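Long-range contacts in ferrichrome-binding protein (PDB 3G9Q), which captures iron(3+)-hydroxamate complexes such as ferrichrome and passes them to the membrane-bound permease of an ABC transporter that imports iron: residues S149-N154 against I211-W216; K156-F161 against I198-L203; T181-E186 against P204-D209; K44-K49 against K244-G249. All coordinates share one frame; numbering follows the deposited sequence.

Interaction 1: residues S149-N154 against I211-W216; sequences SIMQTN and IFAGPW
Trp216 and Gln152 meet where two parallel strands run out, and Trp216 has more surface buried here (81 Å²) than any other residue of the contact. Its backbone N donates to Thr153 O at 2.8 Å, the last of five backbone bonds, two of them weak, that climb alternately from strand to strand; the axes diverge by only 19°. Trp216 CB lies 3.7 Å from Asn154 CB, and CG, anti to the backbone N (chi1 -179°), sends the indole alongside that side chain. Gln152 instead crosses the indole at about a right angle, its amide plane turned 73° from the ring. Its OE1 lies 3.8 Å from Trp216 CD1, its NE2 3.1 Å from Pro215 O at an angle too poor for a hydrogen bond, and its CB 3.3 Å from Gly214 O. An alanine here would probably leave Trp216 CD1 and Pro215 O without their amide neighbour and let the indole shift more easily. On the other face of the sheet, Ile211 sends CG2 to within 4.0 Å of CG of Met151, a selenomethionine. Branched and flexible apolar chains suit this buried face, which Trp231 of helix 229-232 also touches. Gly214, fully extended, has no CB to run against the ring of Pro215. Such paired parallel strands, flanked by helices, form the centre of the alpha/beta lobes of solute-binding proteins in the chelatase clan.

Interaction 2: residues K156-F161 against I198-L203; sequences KDIYVF and ISLEKL
Ile158 and Ile198 face each other as an antiparallel, hydrogen-bonded pair: Ile198 N donates to Ile158 O at 2.9 Å with the carbonyl pointing nearly straight at it (C=O...N 163°), whereas the return bond, from Ile158 N to Ile198 O, is weak at 3.5 Å. Beyond this pair the second segment turns away from the strand through a type I beta turn from Ser199 to Lys202, so the rest of the contact is made by side chains. Ile158 is central, with 108 Å² buried. Its CD1, carried anti to CA (chi2 165°), reaches across to Leu200 CD1, 3.8 Å away, where the two chains cross obliquely. Leu203 comes in at about a right angle, its CD1 4.1 Å from the same methyl. On the strand's next inward position Val160 sets CG1 against Ile198 CG2 at 4.0 Å. Beta-branched residues suit the extended backbone here, and the leucines, branched at CG, each offer a delta methyl to Ile158 CD1, one from the turn and one from just after it. Val225 and Ile230 lie against the same apolar cluster. The pairing is that of an edge strand, 195-198, added antiparallel to 157-161 at one margin of a mixed beta sheet.

Interaction 3: residues T181-E186 against P204-D209; sequences TKLTKE and PDFAGD
Thr181 and Gly208 approach to 6.1 Å between their CA atoms, and Thr184 and Phe206 to 5.9 Å, as the first turn of helix 182-189 comes up to the end of the short, weakly bonded helix 203-206. Thr181 is the N-cap residue, and a hydroxyl suits that place. Its OG1 shares a hydrogen bond of 2.8 Å with Thr184 OG1, in which either hydroxyl may donate; Thr181 OG1 also lies 3.1 Å from Phe206 O, a possible acceptor of its proton. The flat ring of Phe206 has 84 Å² buried and is held from two directions. Leu183 crosses it at about a right angle and sets CD2 over the middle of one face, 3.9 Å from the centroid and 9° off the normal, a CH-pi contact. Leu183 CD2 also touches Asp205 CB at 3.8 Å, where the two chains run side by side. Thr184 comes to the rim, with OG1 3.3 Å from Phe206 CD1. An alanine in place of Phe206 would remove the whole ring, and would probably open a gap beneath Leu183 CD2 and leave that side chain freer to turn. Beyond the contact, Phe206 packs on Ile198 at the end of edge strand 195-198, and Gly208 N bonds to Ser149 OG on strand 148-154.

Interaction 4: residues K44-K49 against K244-G249; sequences KNPYYK and KMDPIG
Asn45 and Gly249 bring two loops together, their CA atoms 5.5 Å apart, and no hydrogen bond crosses between the segments. The side chain of Asn45 starts with CG anti to its own N (chi1 -174°). CB lies 3.5 Å from Tyr48 CD1, within its own loop. CG comes within 4.1 Å of Ile248 O across the contact. At the tip the two amide atoms have different tasks: OD1 lies 3.6 Å from Gly249 CA and also accepts a weak but very straight bond from Tyr47 N (176°), an Asx-turn bond that helps to shape the bend of its own loop, while ND2 sits 3.4 Å above the centre of the Tyr48 ring and donates its hydrogen bond to Ser257 OG. An amide, with an acceptor and a donor side by side, suits this double role. Around it carbon atoms pack against carbonyl and carboxylate oxygens. Ile248 CG2 is 3.8 Å from Lys44 O and also rests against Pro46 CD. Pro46 and Asp246 meet tip to tip, CG to OD2 at 3.6 Å, and the same OD2 takes a weak bond from Gly249 N. Tyr47 turns its ring edge, at CE1, to Gly249 O. Glycine fits at 249, since a CB there would press on Tyr47 CE1 and Pro46 CG. The first loop follows strand 35-37 of the parallel sheet and the second follows edge strand 242-244 of the mixed sheet, so the contact bridges the two lobes, with Asn45 and Tyr47 leaning on helix 255-270.

Starting from the N terminus, the loop at 44-49 pairs with 244-249, so interaction 4 closes the longest loop and holds the other three inside it, joining the parallel-sheet lobe to the mixed-sheet lobe. Interaction 1 comes next in size, pairing 149-154 with 211-216 at the middle of the mixed sheet. Nested in it are interaction 2, which adds the edge strand, and interaction 3, which sets helix 182-189 against 204-209; these two cross, since their segments alternate along the chain. Strands 148-154 and 157-161 are neighbours in the mixed sheet, which joins interactions 1 and 2; Ile198 and Phe206 join 2 to 3, and Ala213 to Met245 joins 1 to 4.

Interaction 1: residues S149-N154 against I211-W216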
# COMPACT_ATOMS: atom_id res chain seq x y z
N SER A 149 10.28 0.70 -13.50
CA SER A 149 9.06 -0.05 -13.78
C SER A 149 8.51 -0.72 -12.54
O SER A 149 9.24 -0.95 -11.57
CB SER A 149 9.31 -1.17 -14.80
OG SER A 149 9.94 -0.70 -15.97
N ILE A 150 7.23 -1.03 -12.57
CA ILE A 150 6.62 -1.75 -11.47
C ILE A 150 5.75 -2.83 -12.08
O ILE A 150 4.81 -2.54 -12.82
CB ILE A 150 5.74 -0.88 -10.58
CG1 ILE A 150 6.57 0.29 -10.02
CG2 ILE A 150 5.15 -1.75 -9.47
CD1 ILE A 150 5.75 1.39 -9.36
N MSE A 151 6.06 -4.09 -11.78
CA MSE A 151 5.27 -5.17 -12.33
C MSE A 151 5.17 -6.42 -11.49
O MSE A 151 6.11 -6.79 -10.78
CB MSE A 151 5.74 -5.51 -13.76
CG MSE A 151 7.26 -5.54 -13.99
SE MSE A 151 7.83 -5.63 -15.91
CE MSE A 151 7.71 -3.72 -16.41
N GLN A 152 4.01 -7.06 -11.56
CA GLN A 152 3.77 -8.29 -10.82
C GLN A 152 3.31 -9.38 -11.75
O GLN A 152 2.64 -9.13 -12.75
CB GLN A 152 2.74 -8.09 -9.72
CG GLN A 152 3.16 -7.09 -8.66
CD GLN A 152 2.13 -6.97 -7.57
OE1 GLN A 152 0.98 -6.61 -7.82
NE2 GLN A 152 2.54 -7.27 -6.35
N THR A 153 3.66 -10.60 -11.39
CA THR A 153 3.34 -11.76 -12.19
C THR A 153 2.23 -12.60 -11.57
O THR A 153 2.12 -12.71 -10.35
CB THR A 153 4.59 -12.64 -12.35
OG1 THR A 153 4.32 -13.71 -13.27
CG2 THR A 153 5.00 -13.23 -11.00
N ASN A 154 1.42 -13.20 -12.44
CA ASN A 154 0.32 -14.05 -12.03
C ASN A 154 -0.02 -15.01 -13.17
O ASN A 154 -0.89 -14.72 -13.98
CB ASN A 154 -0.91 -13.22 -11.68
CG ASN A 154 -2.10 -14.09 -11.29
OD1 ASN A 154 -2.00 -14.93 -10.38
ND2 ASN A 154 -3.22 -13.89 -11.97
N ILE A 211 13.74 -2.05 -11.90
CA ILE A 211 12.47 -2.74 -11.80
C ILE A 211 12.16 -3.32 -10.43
O ILE A 211 13.02 -3.90 -9.78
CB ILE A 211 12.38 -3.89 -12.80
CG1 ILE A 211 12.81 -3.40 -14.19
CG2 ILE A 211 10.96 -4.43 -12.82
CD1 ILE A 211 12.08 -2.28 -14.86
N PHE A 212 10.92 -3.15 -10.00
CA PHE A 212 10.47 -3.70 -8.73
C PHE A 212 9.49 -4.80 -9.12
O PHE A 212 8.32 -4.52 -9.35
CB PHE A 212 9.75 -2.64 -7.90
CG PHE A 212 10.66 -1.72 -7.16
CD1 PHE A 212 10.98 -0.47 -7.66
CD2 PHE A 212 11.23 -2.12 -5.96
CE1 PHE A 212 11.86 0.36 -6.98
CE2 PHE A 212 12.10 -1.30 -5.28
CZ PHE A 212 12.42 -0.06 -5.79
N ALA A 213 9.95 -6.04 -9.21
CA ALA A 213 9.04 -7.09 -9.61
C ALA A 213 8.78 -8.11 -8.52
O ALA A 213 9.58 -8.29 -7.60
CB ALA A 213 9.55 -7.79 -10.85
N GLY A 214 7.64 -8.78 -8.63
CA GLY A 214 7.29 -9.79 -7.66
C GLY A 214 5.97 -10.44 -8.02
O GLY A 214 5.30 -10.01 -8.96
N PRO A 215 5.58 -11.49 -7.29
CA PRO A 215 4.30 -12.14 -7.59
C PRO A 215 3.10 -11.27 -7.21
O PRO A 215 3.22 -10.34 -6.40
CB PRO A 215 4.38 -13.44 -6.78
CG PRO A 215 5.20 -13.03 -5.60
CD PRO A 215 6.29 -12.21 -6.22
N TRP A 216 1.95 -11.56 -7.83
CA TRP A 216 0.71 -10.84 -7.57
C TRP A 216 0.17 -11.20 -6.19
O TRP A 216 -0.66 -10.48 -5.64
CB TRP A 216 -0.33 -11.18 -8.64
CG TRP A 216 -1.61 -10.46 -8.46
CD1 TRP A 216 -1.81 -9.12 -8.56
CD2 TRP A 216 -2.88 -11.04 -8.14
NE1 TRP A 216 -3.13 -8.82 -8.33
CE2 TRP A 216 -3.81 -9.98 -8.07
CE3 TRP A 216 -3.32 -12.35 -7.92
CZ2 TRP A 216 -5.17 -10.19 -7.78
CZ3 TRP A 216 -4.66 -12.56 -7.63
CH2 TRP A 216 -5.57 -11.48 -7.56

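Interaction 2: residues K156-F161 against I198-L203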
# COMPACT_ATOMS: atom_id res chain seq x y z
N LYS A 156 0.33 -16.58 -16.63
CA LYS A 156 0.87 -16.16 -17.92
C LYS A 156 0.81 -14.64 -18.09
O LYS A 156 1.56 -14.05 -18.89
CB LYS A 156 0.11 -16.86 -19.05
CG LYS A 156 0.34 -18.38 -19.12
CD LYS A 156 -0.32 -18.99 -20.36
CE LYS A 156 -0.14 -20.51 -20.43
NZ LYS A 156 1.29 -20.91 -20.54
N ASP A 157 -0.07 -14.00 -17.32
CA ASP A 157 -0.24 -12.55 -17.37
C ASP A 157 0.76 -11.79 -16.51
O ASP A 157 1.12 -12.25 -15.43
CB ASP A 157 -1.65 -12.17 -16.93
CG ASP A 157 -2.71 -12.69 -17.88
OD1 ASP A 157 -3.89 -12.76 -17.46
OD2 ASP A 157 -2.35 -13.01 -19.03
N ILE A 158 1.18 -10.63 -16.99
CA ILE A 158 2.11 -9.77 -16.28
C ILE A 158 1.49 -8.38 -16.20
O ILE A 158 1.09 -7.80 -17.23
CB ILE A 158 3.47 -9.68 -17.00
CG1 ILE A 158 4.12 -11.06 -17.07
CG2 ILE A 158 4.38 -8.70 -16.29
CD1 ILE A 158 5.27 -11.19 -18.06
N TYR A 159 1.39 -7.84 -14.99
CA TYR A 159 0.80 -6.52 -14.80
C TYR A 159 1.89 -5.44 -14.64
O TYR A 159 2.78 -5.58 -13.82
CB TYR A 159 -0.13 -6.53 -13.56
CG TYR A 159 -1.08 -7.73 -13.47
CD1 TYR A 159 -0.88 -8.74 -12.51
CD2 TYR A 159 -2.17 -7.86 -14.34
CE1 TYR A 159 -1.75 -9.85 -12.41
CE2 TYR A 159 -3.05 -8.97 -14.25
CZ TYR A 159 -2.83 -9.96 -13.29
OH TYR A 159 -3.67 -11.04 -13.20
N VAL A 160 1.83 -4.40 -15.47
CA VAL A 160 2.78 -3.28 -15.38
C VAL A 160 1.99 -2.15 -14.77
O VAL A 160 1.14 -1.55 -15.43
CB VAL A 160 3.34 -2.85 -16.78
CG1 VAL A 160 2.21 -2.77 -17.78
CG2 VAL A 160 4.04 -1.51 -16.67
N PHE A 161 2.25 -1.86 -13.49
CA PHE A 161 1.51 -0.82 -12.79
C PHE A 161 1.93 0.60 -13.08
O PHE A 161 3.06 0.86 -13.49
CB PHE A 161 1.57 -1.06 -11.29
CG PHE A 161 1.02 -2.39 -10.89
CD1 PHE A 161 1.87 -3.48 -10.68
CD2 PHE A 161 -0.35 -2.59 -10.79
CE1 PHE A 161 1.36 -4.74 -10.38
CE2 PHE A 161 -0.87 -3.84 -10.49
CZ PHE A 161 -0.02 -4.92 -10.29
N ILE A 198 0.18 -7.28 -19.92
CA ILE A 198 0.88 -7.52 -21.17
C ILE A 198 1.39 -8.95 -21.29
O ILE A 198 1.33 -9.73 -20.34
CB ILE A 198 2.09 -6.55 -21.36
CG1 ILE A 198 3.32 -7.05 -20.58
CG2 ILE A 198 1.70 -5.16 -20.92
CD1 ILE A 198 4.64 -6.38 -20.97
N SER A 199 1.88 -9.29 -22.48
CA SER A 199 2.42 -10.62 -22.75
C SER A 199 3.92 -10.59 -22.45
O SER A 199 4.54 -9.52 -22.41
CB SER A 199 2.20 -10.99 -24.21
OG SER A 199 2.92 -10.12 -25.06
N LEU A 200 4.51 -11.77 -22.25
CA LEU A 200 5.94 -11.90 -21.95
C LEU A 200 6.80 -11.40 -23.10
O LEU A 200 8.01 -11.19 -22.94
CB LEU A 200 6.29 -13.36 -21.67
CG LEU A 200 7.72 -13.64 -21.25
CD1 LEU A 200 8.04 -12.87 -19.99
CD2 LEU A 200 7.91 -15.13 -21.02
N GLU A 201 6.18 -11.23 -24.26
CA GLU A 201 6.88 -10.76 -25.45
C GLU A 201 7.13 -9.26 -25.44
O GLU A 201 8.17 -8.79 -25.90
CB GLU A 201 6.08 -11.13 -26.71
CG GLU A 201 6.41 -12.52 -27.28
CD GLU A 201 5.82 -13.66 -26.46
OE1 GLU A 201 6.30 -14.82 -26.63
OE2 GLU A 201 4.89 -13.41 -25.66
N LYS A 202 6.16 -8.52 -24.93
CA LYS A 202 6.25 -7.07 -24.89
C LYS A 202 6.97 -6.53 -23.66
O LYS A 202 7.01 -5.32 -23.42
CB LYS A 202 4.85 -6.46 -24.99
CG LYS A 202 4.35 -6.36 -26.41
CD LYS A 202 2.95 -5.77 -26.45
CE LYS A 202 1.90 -6.81 -26.08
NZ LYS A 202 1.85 -7.92 -27.10
N LEU A 203 7.54 -7.45 -22.88
CA LEU A 203 8.26 -7.09 -21.67
C LEU A 203 9.42 -6.13 -21.96
O LEU A 203 9.54 -5.09 -21.32
CB LEU A 203 8.77 -8.36 -20.98
CG LEU A 203 8.92 -8.26 -19.46
CD1 LEU A 203 7.56 -7.94 -18.86
CD2 LEU A 203 9.44 -9.57 -18.91

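Interaction 3: residues T181-E186 against P204-D209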
# COMPACT_ATOMS: atom_id res chain seq x y z
N THR A 181 9.08 4.58 -18.61
CA THR A 181 9.28 4.53 -20.07
C THR A 181 8.04 5.09 -20.80
O THR A 181 6.92 4.98 -20.31
CB THR A 181 9.59 3.08 -20.57
OG1 THR A 181 8.41 2.26 -20.49
CG2 THR A 181 10.71 2.45 -19.74
N LYS A 182 8.26 5.71 -21.96
CA LYS A 182 7.19 6.31 -22.76
C LYS A 182 5.94 5.41 -22.86
O LYS A 182 4.81 5.86 -22.65
CB LYS A 182 7.68 6.65 -24.21
CG LYS A 182 8.87 7.45 -24.13
N LEU A 183 6.17 4.14 -23.16
CA LEU A 183 5.11 3.17 -23.31
C LEU A 183 4.41 2.90 -21.99
O LEU A 183 3.21 2.63 -21.97
CB LEU A 183 5.68 1.87 -23.85
CG LEU A 183 4.68 0.94 -24.51
CD1 LEU A 183 4.10 1.62 -25.74
CD2 LEU A 183 5.38 -0.33 -24.90
N THR A 184 5.13 2.97 -20.88
CA THR A 184 4.49 2.72 -19.60
C THR A 184 3.60 3.90 -19.22
O THR A 184 2.49 3.70 -18.73
CB THR A 184 5.51 2.46 -18.46
OG1 THR A 184 6.33 1.34 -18.80
CG2 THR A 184 4.77 2.15 -17.17
N LYS A 185 4.06 5.12 -19.46
CA LYS A 185 3.26 6.30 -19.17
C LYS A 185 2.04 6.28 -20.09
O LYS A 185 0.90 6.48 -19.65
CB LYS A 185 4.07 7.57 -19.43
CG LYS A 185 3.37 8.87 -19.10
CD LYS A 185 4.36 10.02 -19.25
CE LYS A 185 3.92 11.31 -18.55
NZ LYS A 185 2.72 11.98 -19.14
N GLU A 186 2.30 6.02 -21.36
CA GLU A 186 1.26 5.94 -22.38
C GLU A 186 0.19 4.91 -22.06
O GLU A 186 -0.99 5.15 -22.30
CB GLU A 186 1.89 5.60 -23.74
CG GLU A 186 0.93 5.60 -24.94
CD GLU A 186 1.60 5.15 -26.24
OE1 GLU A 186 2.68 5.69 -26.57
OE2 GLU A 186 1.06 4.25 -26.94
N PRO A 204 10.28 -6.45 -22.94
CA PRO A 204 11.39 -5.55 -23.25
C PRO A 204 10.93 -4.18 -23.73
O PRO A 204 11.72 -3.24 -23.80
CB PRO A 204 12.14 -6.28 -24.36
CG PRO A 204 11.85 -7.72 -24.07
CD PRO A 204 10.39 -7.68 -23.73
N ASP A 205 9.65 -4.06 -24.05
CA ASP A 205 9.11 -2.80 -24.53
C ASP A 205 8.70 -1.88 -23.40
O ASP A 205 8.58 -0.66 -23.58
CB ASP A 205 7.92 -3.05 -25.46
CG ASP A 205 8.28 -3.93 -26.64
OD1 ASP A 205 7.36 -4.32 -27.39
OD2 ASP A 205 9.48 -4.24 -26.81
N PHE A 206 8.48 -2.45 -22.22
CA PHE A 206 8.07 -1.68 -21.05
C PHE A 206 9.20 -1.52 -20.05
O PHE A 206 9.39 -0.45 -19.48
CB PHE A 206 6.92 -2.37 -20.35
CG PHE A 206 5.59 -2.10 -20.97
CD1 PHE A 206 4.92 -0.90 -20.70
CD2 PHE A 206 4.98 -3.05 -21.79
CE1 PHE A 206 3.66 -0.64 -21.23
CE2 PHE A 206 3.72 -2.81 -22.32
CZ PHE A 206 3.05 -1.60 -22.04
N ALA A 207 9.94 -2.61 -19.85
CA ALA A 207 11.05 -2.67 -18.91
C ALA A 207 11.93 -1.43 -18.87
O ALA A 207 12.49 -1.00 -19.89
CB ALA A 207 11.89 -3.89 -19.20
N GLY A 208 12.06 -0.87 -17.68
CA GLY A 208 12.89 0.29 -17.49
C GLY A 208 14.26 -0.09 -16.98
O GLY A 208 14.63 -1.27 -16.96
N ASP A 209 15.01 0.94 -16.58
CA ASP A 209 16.38 0.82 -16.05
C ASP A 209 16.37 0.09 -14.71
O ASP A 209 17.26 -0.71 -14.42
CB ASP A 209 16.97 2.22 -15.89
CG ASP A 209 17.09 2.96 -17.22
OD1 ASP A 209 18.00 2.63 -18.00
OD2 ASP A 209 16.27 3.86 -17.50

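Interaction 4: residues K44-K49 against K244-G249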
# COMPACT_ATOMS: atom_id res chain seq x y z
N LYS A 44 -0.39 -10.35 8.89
CA LYS A 44 0.47 -10.94 7.87
C LYS A 44 1.35 -9.89 7.22
O LYS A 44 2.41 -10.20 6.68
CB LYS A 44 -0.36 -11.65 6.80
CG LYS A 44 -0.88 -13.02 7.21
CD LYS A 44 -1.39 -13.76 5.99
CE LYS A 44 -1.93 -15.13 6.36
NZ LYS A 44 -3.04 -15.01 7.37
N ASN A 45 0.90 -8.64 7.29
CA ASN A 45 1.64 -7.52 6.71
C ASN A 45 2.98 -7.34 7.43
O ASN A 45 3.01 -7.19 8.64
CB ASN A 45 0.81 -6.25 6.81
CG ASN A 45 1.44 -5.09 6.10
OD1 ASN A 45 2.46 -5.23 5.42
ND2 ASN A 45 0.83 -3.92 6.24
N PRO A 46 4.10 -7.37 6.70
CA PRO A 46 5.39 -7.21 7.36
C PRO A 46 5.57 -5.87 8.04
O PRO A 46 6.41 -5.73 8.93
CB PRO A 46 6.38 -7.41 6.21
CG PRO A 46 5.61 -6.88 5.03
CD PRO A 46 4.26 -7.50 5.25
N TYR A 47 4.79 -4.88 7.65
CA TYR A 47 4.95 -3.59 8.30
C TYR A 47 4.12 -3.50 9.59
O TYR A 47 4.26 -2.56 10.38
CB TYR A 47 4.59 -2.46 7.30
CG TYR A 47 5.48 -2.45 6.07
CD1 TYR A 47 4.92 -2.34 4.79
CD2 TYR A 47 6.87 -2.59 6.17
CE1 TYR A 47 5.72 -2.37 3.65
CE2 TYR A 47 7.68 -2.62 5.03
CZ TYR A 47 7.09 -2.52 3.77
OH TYR A 47 7.86 -2.59 2.63
N TYR A 48 3.27 -4.51 9.80
CA TYR A 48 2.43 -4.57 11.00
C TYR A 48 3.00 -5.54 12.03
O TYR A 48 3.74 -5.14 12.93
CB TYR A 48 1.00 -5.02 10.63
CG TYR A 48 0.13 -4.02 9.87
CD1 TYR A 48 -1.04 -4.46 9.24
CD2 TYR A 48 0.46 -2.66 9.80
CE1 TYR A 48 -1.87 -3.58 8.57
CE2 TYR A 48 -0.39 -1.76 9.11
CZ TYR A 48 -1.55 -2.24 8.50
OH TYR A 48 -2.42 -1.39 7.85
N LYS A 49 2.65 -6.82 11.89
CA LYS A 49 3.13 -7.87 12.81
C LYS A 49 4.59 -7.62 13.14
O LYS A 49 5.08 -8.01 14.20
CB LYS A 49 2.94 -9.26 12.18
CG LYS A 49 3.77 -9.54 10.92
CD LYS A 49 3.40 -10.87 10.26
CE LYS A 49 3.78 -12.09 11.11
NZ LYS A 49 3.05 -12.20 12.41
N LYS A 244 13.13 -7.47 -5.40
CA LYS A 244 12.02 -8.33 -5.02
C LYS A 244 11.00 -7.56 -4.21
O LYS A 244 11.28 -7.10 -3.10
CB LYS A 244 12.54 -9.52 -4.20
CG LYS A 244 13.27 -10.61 -4.99
CD LYS A 244 12.30 -11.66 -5.52
CE LYS A 244 11.64 -12.46 -4.39
NZ LYS A 244 10.53 -13.34 -4.87
N MSE A 245 9.80 -7.44 -4.77
CA MSE A 245 8.72 -6.72 -4.13
C MSE A 245 7.80 -7.69 -3.42
O MSE A 245 7.33 -8.65 -4.01
CB MSE A 245 7.96 -5.93 -5.20
CG MSE A 245 6.80 -5.12 -4.66
SE MSE A 245 5.89 -4.08 -6.04
CE MSE A 245 6.84 -2.39 -5.83
N ASP A 246 7.55 -7.45 -2.14
CA ASP A 246 6.68 -8.33 -1.37
C ASP A 246 5.22 -7.94 -1.59
O ASP A 246 4.79 -6.85 -1.21
CB ASP A 246 7.05 -8.27 0.11
CG ASP A 246 6.27 -9.26 0.95
OD1 ASP A 246 6.18 -10.44 0.53
OD2 ASP A 246 5.76 -8.87 2.02
N PRO A 247 4.44 -8.85 -2.19
CA PRO A 247 3.02 -8.63 -2.48
C PRO A 247 2.13 -8.23 -1.29
O PRO A 247 1.18 -7.46 -1.47
CB PRO A 247 2.60 -9.95 -3.14
CG PRO A 247 3.49 -10.95 -2.52
CD PRO A 247 4.82 -10.25 -2.45
N ILE A 248 2.43 -8.73 -0.10
CA ILE A 248 1.66 -8.42 1.10
C ILE A 248 1.99 -7.04 1.65
O ILE A 248 1.12 -6.33 2.17
CB ILE A 248 1.92 -9.45 2.20
CG1 ILE A 248 1.78 -10.86 1.61
CG2 ILE A 248 0.94 -9.21 3.37
CD1 ILE A 248 2.29 -11.98 2.51
N GLY A 249 3.25 -6.66 1.54
CA GLY A 249 3.66 -5.37 2.04
C GLY A 249 3.08 -4.22 1.24
O GLY A 249 2.67 -3.21 1.82